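Local coordinates for protein heme oxygenase (Leptospira interrogans, PDB 5KZL) that probably degrades heme to biliverdin with release of iron and carbon monoxide, as heme oxygenases do, at residues V70-L79 with F173-L184. The protein carries 1 engineered substitution. Sequence-based numbering, arbitrary orientation.
Sequences VLKSIYFPEL and FKQNYRTALDSL. With HEM (protoporphyrin IX containing Fe), chain B.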
ATOM      1  N   VAL A  70      11.088 -17.123  -3.687  1.00 15.81           N
ATOM      2  CA  VAL A  70       9.845 -16.981  -2.940  1.00 15.53           C
ATOM      3  C   VAL A  70       8.949 -15.912  -3.582  1.00 20.59           C
ATOM      4  O   VAL A  70       7.756 -16.164  -3.762  1.00 22.28           O
ATOM      5  CB  VAL A  70      10.093 -16.773  -1.422  1.00 18.96           C
ATOM      6  CG1 VAL A  70       8.839 -16.291  -0.702  1.00 19.13           C
ATOM      7  CG2 VAL A  70      10.619 -18.056  -0.783  1.00 18.92           C
ATOM      8  N   LEU A  71       9.517 -14.757  -3.981  1.00 14.60           N
ATOM      9  CA  LEU A  71       8.736 -13.655  -4.542  1.00 14.15           C
ATOM     10  C   LEU A  71       8.294 -13.836  -5.997  1.00 19.28           C
ATOM     11  O   LEU A  71       7.342 -13.178  -6.411  1.00 18.88           O
ATOM     12  CB  LEU A  71       9.460 -12.304  -4.385  1.00 13.47           C
ATOM     13  CG  LEU A  71       9.909 -11.884  -2.971  1.00 16.33           C
ATOM     14  CD1 LEU A  71      10.725 -10.611  -3.051  1.00 15.19           C
ATOM     15  CD2 LEU A  71       8.713 -11.658  -2.041  1.00 17.57           C
ATOM     16  N   LYS A  72       8.981 -14.692  -6.779  1.00 15.80           N
ATOM     17  CA  LYS A  72       8.706 -14.920  -8.205  1.00 15.59           C
ATOM     18  C   LYS A  72       7.212 -15.013  -8.566  1.00 18.51           C
ATOM     19  O   LYS A  72       6.768 -14.317  -9.479  1.00 16.89           O
ATOM     20  CB  LYS A  72       9.462 -16.163  -8.706  1.00 17.98           C
ATOM     21  CG  LYS A  72      10.619 -15.828  -9.626  1.00 34.50           C
ATOM     22  CD  LYS A  72      11.200 -17.074 -10.280  1.00 41.41           C
ATOM     23  CE  LYS A  72      12.588 -16.821 -10.816  1.00 48.35           C
ATOM     24  NZ  LYS A  72      13.070 -17.953 -11.648  1.00 54.69           N
ATOM     25  N   SER A  73       6.430 -15.820  -7.820  1.00 15.66           N
ATOM     26  CA  SER A  73       5.002 -15.995  -8.098  1.00 15.29           C
ATOM     27  C   SER A  73       4.105 -14.805  -7.688  1.00 18.08           C
ATOM     28  O   SER A  73       2.918 -14.805  -8.046  1.00 18.85           O
ATOM     29  CB  SER A  73       4.484 -17.297  -7.500  1.00 20.47           C
ATOM     30  OG  SER A  73       4.757 -17.348  -6.113  1.00 34.26           O
ATOM     31  N   ILE A  74       4.657 -13.779  -7.001  1.00 12.16           N
ATOM     32  CA  ILE A  74       3.876 -12.567  -6.672  1.00 11.35           C
ATOM     33  C   ILE A  74       4.473 -11.355  -7.414  1.00 12.71           C
ATOM     34  O   ILE A  74       4.303 -10.210  -7.004  1.00 11.19           O
ATOM     35  CB  ILE A  74       3.585 -12.298  -5.165  1.00 13.69           C
ATOM     36  CG1 ILE A  74       4.885 -12.216  -4.328  1.00 13.12           C
ATOM     37  CG2 ILE A  74       2.578 -13.347  -4.615  1.00 14.46           C
ATOM     38  CD1 ILE A  74       4.789 -11.427  -3.015  1.00 13.39           C
ATOM     39  N   TYR A  75       5.143 -11.619  -8.539  1.00 10.78           N
ATOM     40  CA  TYR A  75       5.687 -10.546  -9.366  1.00 11.11           C
ATOM     41  C   TYR A  75       4.499  -9.962 -10.119  1.00 12.52           C
ATOM     42  O   TYR A  75       4.014 -10.543 -11.098  1.00 11.70           O
ATOM     43  CB  TYR A  75       6.789 -11.075 -10.306  1.00 12.71           C
ATOM     44  CG  TYR A  75       7.287 -10.073 -11.328  1.00 15.28           C
ATOM     45  CD1 TYR A  75       7.803  -8.839 -10.934  1.00 16.43           C
ATOM     46  CD2 TYR A  75       7.319 -10.393 -12.686  1.00 16.78           C
ATOM     47  CE1 TYR A  75       8.265  -7.916 -11.873  1.00 17.19           C
ATOM     48  CE2 TYR A  75       7.780  -9.479 -13.634  1.00 17.36           C
ATOM     49  CZ  TYR A  75       8.252  -8.242 -13.222  1.00 24.83           C
ATOM     50  OH  TYR A  75       8.757  -7.378 -14.165  1.00 28.07           O
ATOM     51  N   PHE A  76       3.954  -8.860  -9.579  1.00  9.23           N
ATOM     52  CA  PHE A  76       2.759  -8.223 -10.130  1.00  7.45           C
ATOM     53  C   PHE A  76       2.932  -6.714 -10.423  1.00 11.86           C
ATOM     54  O   PHE A  76       2.338  -5.885  -9.728  1.00  9.62           O
ATOM     55  CB  PHE A  76       1.555  -8.458  -9.194  1.00  8.60           C
ATOM     56  CG  PHE A  76       1.020  -9.875  -9.121  1.00  9.24           C
ATOM     57  CD1 PHE A  76       0.492 -10.499 -10.247  1.00 10.99           C
ATOM     58  CD2 PHE A  76       0.952 -10.546  -7.904  1.00 10.29           C
ATOM     59  CE1 PHE A  76      -0.074 -11.780 -10.160  1.00 11.86           C
ATOM     60  CE2 PHE A  76       0.403 -11.833  -7.822  1.00 12.28           C
ATOM     61  CZ  PHE A  76      -0.099 -12.443  -8.952  1.00 10.56           C
ATOM     62  N   PRO A  77       3.647  -6.343 -11.514  1.00 12.13           N
ATOM     63  CA  PRO A  77       3.797  -4.910 -11.853  1.00 11.75           C
ATOM     64  C   PRO A  77       2.463  -4.207 -12.104  1.00 14.08           C
ATOM     65  O   PRO A  77       2.422  -2.985 -12.044  1.00 12.54           O
ATOM     66  CB  PRO A  77       4.640  -4.924 -13.134  1.00 14.02           C
ATOM     67  CG  PRO A  77       5.335  -6.227 -13.128  1.00 18.83           C
ATOM     68  CD  PRO A  77       4.435  -7.200 -12.422  1.00 14.93           C
ATOM     69  N   GLU A  78       1.379  -4.972 -12.381  1.00 10.97           N
ATOM     70  CA  GLU A  78       0.011  -4.443 -12.571  1.00 10.15           C
ATOM     71  C   GLU A  78      -0.430  -3.614 -11.361  1.00 12.26           C
ATOM     72  O   GLU A  78      -1.308  -2.756 -11.485  1.00 13.64           O
ATOM     73  CB  GLU A  78      -1.014  -5.591 -12.725  1.00 11.14           C
ATOM     74  CG  GLU A  78      -0.819  -6.434 -13.964  1.00 16.86           C
ATOM     75  CD  GLU A  78      -0.066  -7.733 -13.749  1.00 14.92           C
ATOM     76  OE1 GLU A  78       0.868  -7.783 -12.916  1.00 11.07           O
ATOM     77  OE2 GLU A  78      -0.316  -8.661 -14.542  1.00 15.39           O
ATOM     78  N   LEU A  79       0.118  -3.949 -10.175  1.00  7.06           N
ATOM     79  CA  LEU A  79      -0.247  -3.322  -8.901  1.00  7.07           C
ATOM     80  C   LEU A  79       0.506  -2.046  -8.583  1.00 10.13           C
ATOM     81  O   LEU A  79       0.049  -1.306  -7.717  1.00 11.11           O
ATOM     82  CB  LEU A  79      -0.065  -4.327  -7.750  1.00  7.25           C
ATOM     83  CG  LEU A  79      -0.902  -5.611  -7.815  1.00 10.90           C
ATOM     84  CD1 LEU A  79      -0.427  -6.605  -6.770  1.00 11.09           C
ATOM     85  CD2 LEU A  79      -2.397  -5.305  -7.600  1.00  8.57           C
ATOM     86  N   PHE A 173      -8.528 -10.996 -10.215  1.00  8.02           N
ATOM     87  CA  PHE A 173      -7.150 -10.703  -9.821  1.00  7.47           C
ATOM     88  C   PHE A 173      -6.932 -10.872  -8.319  1.00 10.82           C
ATOM     89  O   PHE A 173      -5.916 -11.427  -7.919  1.00  8.17           O
ATOM     90  CB  PHE A 173      -6.726  -9.296 -10.256  1.00  8.99           C
ATOM     91  CG  PHE A 173      -5.227  -9.105 -10.304  1.00  9.52           C
ATOM     92  CD1 PHE A 173      -4.504  -8.824  -9.147  1.00 11.14           C
ATOM     93  CD2 PHE A 173      -4.538  -9.195 -11.508  1.00 12.44           C
ATOM     94  CE1 PHE A 173      -3.117  -8.652  -9.195  1.00 11.65           C
ATOM     95  CE2 PHE A 173      -3.145  -9.034 -11.553  1.00 14.43           C
ATOM     96  CZ  PHE A 173      -2.452  -8.735 -10.404  1.00 11.55           C
ATOM     97  N   LYS A 174      -7.888 -10.423  -7.481  1.00  8.75           N
ATOM     98  CA  LYS A 174      -7.791 -10.595  -6.027  1.00  8.82           C
ATOM     99  C   LYS A 174      -7.685 -12.084  -5.686  1.00 12.10           C
ATOM    100  O   LYS A 174      -6.848 -12.459  -4.866  1.00 10.17           O
ATOM    101  CB  LYS A 174      -9.030 -10.013  -5.336  1.00 10.91           C
ATOM    102  CG  LYS A 174      -9.038  -8.483  -5.203  1.00  7.99           C
ATOM    103  CD  LYS A 174     -10.436  -7.934  -4.929  1.00 18.09           C
ATOM    104  CE  LYS A 174     -11.133  -8.432  -3.685  1.00 19.21           C
ATOM    105  NZ  LYS A 174     -12.569  -8.005  -3.658  1.00 15.87           N
ATOM    106  N   GLN A 175      -8.512 -12.929  -6.352  1.00  9.48           N
ATOM    107  CA  GLN A 175      -8.525 -14.380  -6.150  1.00  9.78           C
ATOM    108  C   GLN A 175      -7.188 -14.975  -6.562  1.00 13.07           C
ATOM    109  O   GLN A 175      -6.587 -15.729  -5.789  1.00 11.79           O
ATOM    110  CB  GLN A 175      -9.676 -15.046  -6.941  1.00 11.35           C
ATOM    111  CG  GLN A 175     -11.068 -14.688  -6.406  1.00 19.97           C
ATOM    112  CD  GLN A 175     -12.209 -15.081  -7.319  1.00 30.11           C
ATOM    113  OE1 GLN A 175     -12.039 -15.400  -8.504  1.00 27.72           O
ATOM    114  NE2 GLN A 175     -13.414 -15.004  -6.795  1.00 20.98           N
ATOM    115  N   ASN A 176      -6.682 -14.559  -7.749  1.00  8.52           N
ATOM    116  CA  ASN A 176      -5.416 -15.010  -8.305  1.00  8.82           C
ATOM    117  C   ASN A 176      -4.259 -14.605  -7.392  1.00 10.97           C
ATOM    118  O   ASN A 176      -3.336 -15.389  -7.203  1.00 10.06           O
ATOM    119  CB  ASN A 176      -5.228 -14.462  -9.710  1.00 13.24           C
ATOM    120  CG  ASN A 176      -6.105 -15.101 -10.760  1.00 28.19           C
ATOM    121  OD1 ASN A 176      -6.957 -15.949 -10.480  1.00 20.59           O
ATOM    122  ND2 ASN A 176      -5.915 -14.689 -12.000  1.00 23.06           N
ATOM    123  N   TYR A 177      -4.338 -13.408  -6.794  1.00  7.45           N
ATOM    124  CA  TYR A 177      -3.355 -12.910  -5.839  1.00  6.29           C
ATOM    125  C   TYR A 177      -3.313 -13.798  -4.587  1.00 10.86           C
ATOM    126  O   TYR A 177      -2.223 -14.142  -4.129  1.00 10.50           O
ATOM    127  CB  TYR A 177      -3.631 -11.434  -5.468  1.00  7.89           C
ATOM    128  CG  TYR A 177      -2.581 -10.858  -4.545  1.00  8.28           C
ATOM    129  CD1 TYR A 177      -2.678 -11.018  -3.164  1.00  8.67           C
ATOM    130  CD2 TYR A 177      -1.447 -10.223  -5.055  1.00  8.43           C
ATOM    131  CE1 TYR A 177      -1.668 -10.572  -2.312  1.00  7.66           C
ATOM    132  CE2 TYR A 177      -0.448  -9.742  -4.209  1.00  8.24           C
ATOM    133  CZ  TYR A 177      -0.554  -9.947  -2.842  1.00 11.13           C
ATOM    134  OH  TYR A 177       0.388  -9.476  -1.989  1.00  9.68           O
ATOM    135  N   ARG A 178      -4.483 -14.109  -3.994  1.00  9.83           N
ATOM    136  CA  ARG A 178      -4.514 -14.933  -2.781  1.00  8.99           C
ATOM    137  C   ARG A 178      -4.043 -16.359  -3.089  1.00 13.04           C
ATOM    138  O   ARG A 178      -3.302 -16.936  -2.294  1.00 13.06           O
ATOM    139  CB  ARG A 178      -5.892 -14.912  -2.107  1.00  6.21           C
ATOM    140  CG  ARG A 178      -6.308 -13.524  -1.647  1.00 13.61           C
ATOM    141  CD  ARG A 178      -7.635 -13.577  -0.936  1.00 22.62           C
ATOM    142  NE  ARG A 178      -7.456 -14.014   0.453  1.00 27.62           N
ATOM    143  CZ  ARG A 178      -8.018 -15.086   0.997  1.00 32.63           C
ATOM    144  NH1 ARG A 178      -8.866 -15.831   0.295  1.00 15.98           N
ATOM    145  NH2 ARG A 178      -7.786 -15.390   2.268  1.00 19.35           N
ATOM    146  N   THR A 179      -4.397 -16.895  -4.278  1.00 11.52           N
ATOM    147  CA  THR A 179      -3.914 -18.202  -4.749  1.00 12.07           C
ATOM    148  C   THR A 179      -2.376 -18.140  -4.861  1.00 15.69           C
ATOM    149  O   THR A 179      -1.701 -19.090  -4.439  1.00 15.60           O
ATOM    150  CB  THR A 179      -4.605 -18.634  -6.066  1.00 17.10           C
ATOM    151  OG1 THR A 179      -6.016 -18.727  -5.840  1.00 15.68           O
ATOM    152  CG2 THR A 179      -4.120 -20.005  -6.559  1.00 17.51           C
ATOM    153  N   ALA A 180      -1.831 -17.012  -5.398  1.00 10.66           N
ATOM    154  CA  ALA A 180      -0.386 -16.781  -5.531  1.00  9.53           C
ATOM    155  C   ALA A 180       0.309 -16.797  -4.157  1.00 13.25           C
ATOM    156  O   ALA A 180       1.353 -17.440  -4.038  1.00 11.69           O
ATOM    157  CB  ALA A 180      -0.097 -15.479  -6.283  1.00  9.61           C
ATOM    158  N   LEU A 181      -0.304 -16.157  -3.110  1.00 10.81           N
ATOM    159  CA  LEU A 181       0.211 -16.159  -1.729  1.00 10.97           C
ATOM    160  C   LEU A 181       0.291 -17.596  -1.217  1.00 15.76           C
ATOM    161  O   LEU A 181       1.296 -17.995  -0.633  1.00 15.86           O
ATOM    162  CB  LEU A 181      -0.698 -15.367  -0.787  1.00 11.99           C
ATOM    163  CG  LEU A 181      -0.657 -13.846  -0.874  1.00 16.48           C
ATOM    164  CD1 LEU A 181      -1.622 -13.249   0.145  1.00 17.54           C
ATOM    165  CD2 LEU A 181       0.749 -13.307  -0.597  1.00 18.78           C
ATOM    166  N   ASP A 182      -0.753 -18.387  -1.499  1.00 12.27           N
ATOM    167  CA  ASP A 182      -0.811 -19.779  -1.067  1.00 11.24           C
ATOM    168  C   ASP A 182       0.190 -20.689  -1.789  1.00 16.92           C
ATOM    169  O   ASP A 182       0.522 -21.758  -1.260  1.00 18.14           O
ATOM    170  CB  ASP A 182      -2.238 -20.308  -1.179  1.00 11.78           C
ATOM    171  CG  ASP A 182      -3.190 -19.722  -0.162  1.00 16.76           C
ATOM    172  OD1 ASP A 182      -2.713 -19.053   0.780  1.00 15.70           O
ATOM    173  OD2 ASP A 182      -4.421 -19.960  -0.291  1.00 22.80           O
ATOM    174  N   SER A 183       0.687 -20.251  -2.961  1.00 13.38           N
ATOM    175  CA  SER A 183       1.654 -20.971  -3.800  1.00 12.99           C
ATOM    176  C   SER A 183       3.084 -20.715  -3.355  1.00 16.09           C
ATOM    177  O   SER A 183       3.984 -21.446  -3.771  1.00 15.50           O
ATOM    178  CB  SER A 183       1.493 -20.577  -5.273  1.00 15.74           C
ATOM    179  OG  SER A 183       2.200 -19.390  -5.631  1.00 20.00           O
ATOM    180  N   LEU A 184       3.315 -19.620  -2.592  1.00 12.62           N
ATOM    181  CA  LEU A 184       4.664 -19.255  -2.171  1.00 12.19           C
ATOM    182  C   LEU A 184       5.404 -20.413  -1.544  1.00 13.55           C
ATOM    183  O   LEU A 184       4.857 -21.030  -0.624  1.00 13.19           O
ATOM    184  CB  LEU A 184       4.684 -18.040  -1.228  1.00 12.70           C
ATOM    185  CG  LEU A 184       4.187 -16.684  -1.766  1.00 18.18           C
ATOM    186  CD1 LEU A 184       4.679 -15.533  -0.878  1.00 18.51           C
ATOM    187  CD2 LEU A 184       4.598 -16.454  -3.191  1.00 18.43           C
TER
HETATM  188  CHA HEM B 301      -9.336  -5.367   2.796  0.50  7.70           C
HETATM  189  CHB HEM B 301      -5.307  -3.221   4.080  0.50  7.40           C
HETATM  190  CHC HEM B 301      -7.869   0.622   5.313  0.50  7.47           C
HETATM  191  CHD HEM B 301     -11.619  -1.210   3.209  0.50  7.82           C
HETATM  192  C1A HEM B 301      -8.032  -5.103   3.032  0.50  7.25           C
HETATM  193  C2A HEM B 301      -6.987  -6.076   2.896  0.50  7.66           C
HETATM  194  C3A HEM B 301      -5.867  -5.473   3.285  0.50  7.59           C
HETATM  195  C4A HEM B 301      -6.183  -4.159   3.628  0.50  7.05           C
HETATM  196  CMA HEM B 301      -4.503  -6.043   3.302  0.50  8.90           C
HETATM  197  CAA HEM B 301      -7.110  -7.498   2.409  0.50  9.05           C
HETATM  198  CBA HEM B 301      -7.638  -8.465   3.492  0.50 10.37           C
HETATM  199  CGA HEM B 301      -7.580  -9.852   3.003  0.50 11.54           C
HETATM  200  O1A HEM B 301      -6.899 -10.661   3.553  0.50 12.80           O
HETATM  201  O2A HEM B 301      -8.239 -10.140   2.018  0.50 12.46           O
HETATM  202  C1B HEM B 301      -5.647  -1.968   4.562  0.50  6.98           C
HETATM  203  C2B HEM B 301      -4.700  -1.058   5.187  0.50  7.10           C
HETATM  204  C3B HEM B 301      -5.445   0.012   5.528  0.50  7.33           C
HETATM  205  C4B HEM B 301      -6.830  -0.262   5.117  0.50  6.92           C
HETATM  206  CMB HEM B 301      -3.231  -1.227   5.376  0.50  8.75           C
HETATM  207  CAB HEM B 301      -5.078   1.210   6.171  0.50  8.42           C
HETATM  208  CBB HEM B 301      -3.967   1.189   6.706  0.50 15.73           C
HETATM  209  C1C HEM B 301      -9.087   0.572   4.734  0.50  6.81           C
HETATM  210  C2C HEM B 301      -9.994   1.656   4.572  0.50  7.42           C
HETATM  211  C3C HEM B 301     -11.060   1.114   3.956  0.50  7.49           C
HETATM  212  C4C HEM B 301     -10.785  -0.280   3.717  0.50  7.13           C
HETATM  213  CMC HEM B 301      -9.780   3.107   5.000  0.50  8.85           C
HETATM  214  CAC HEM B 301     -12.251   1.851   3.604  0.50  8.40           C
HETATM  215  CBC HEM B 301     -13.038   1.415   2.707  0.50 10.37           C
HETATM  216  C1D HEM B 301     -11.327  -2.545   3.019  0.50  7.39           C
HETATM  217  C2D HEM B 301     -12.323  -3.525   2.515  0.50  7.80           C
HETATM  218  C3D HEM B 301     -11.677  -4.655   2.373  0.50  7.86           C
HETATM  219  C4D HEM B 301     -10.298  -4.392   2.808  0.50  7.35           C
HETATM  220  CMD HEM B 301     -13.744  -3.252   2.166  0.50  9.42           C
HETATM  221  CAD HEM B 301     -12.280  -5.956   1.920  0.50  8.90           C
HETATM  222  CBD HEM B 301     -12.540  -6.026   0.461  0.50  9.98           C
HETATM  223  CGD HEM B 301     -13.117  -7.335   0.028  0.50 11.10           C
HETATM  224  O1D HEM B 301     -13.062  -8.284   0.713  0.50 11.65           O
HETATM  225  O2D HEM B 301     -13.618  -7.382  -1.054  0.50 12.02           O
HETATM  226  NA  HEM B 301      -7.473  -3.985   3.509  0.50  7.11           N
HETATM  227  NB  HEM B 301      -6.812  -1.422   4.621  0.50  6.63           N
HETATM  228  NC  HEM B 301      -9.610  -0.522   4.229  0.50  6.87           N
HETATM  229  ND  HEM B 301     -10.156  -3.127   3.160  0.50  7.03           N
HETATM  230 FE   HEM B 301      -8.553  -2.296   3.880  0.50  6.93          FE
HETATM  231  O   HOH W   1      -8.117  -1.427   1.820  1.00 13.57           O
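F173 turns the edge of its ring onto a face of F76, with centroids 5.0 Å apart and planes at 61°. The nearest approach is that of F173 CZ, 3.4 Å from F76 CD1. With CG anti to the backbone N (chi1 -161°), F173 leans out from helix 170-183 between three side chains of the loop. L79 meets F173 CE1 through CD2, and on the other side of CZ the carboxylate carbon E78 CD lies at the ring edge, 4.0 Å from F173 CE2. On the far side of its ring from CD1, F76 CE2 lies 3.7 Å from Y177 CD2 in an oblique ring pair, while A180 CB sits near the plane of F76 at its edge. These rings form an aromatic cluster that packs the loop joining helices 41-64 and 82-93 against helix 170-183 in the all-helical heme oxygenase fold. K174 NZ leads away from the loop and donates a 2.9 Å hydrogen bond to heme propionate oxygen O2D; Y177 OH is hydrogen-bonded to S129 OG on helix 125-151. Towards the C-terminal end of the helix, I74 directs CG2 at A180 CB (3.8 Å) and at CD2 of L184, whose side chain it crosses at about a right angle. L184 CD2 reaches back to V70 O, 3.2 Å away, and lies near S73 OG, both as carbon contacts, while L184 CD1 meets V70 CG1. The S73 hydroxyl gives a weak bond to S183 OG, which itself donates to A180 O over 2.7 Å, tilted 16° from the carbonyl plane; that oxygen also accepts from S183 N.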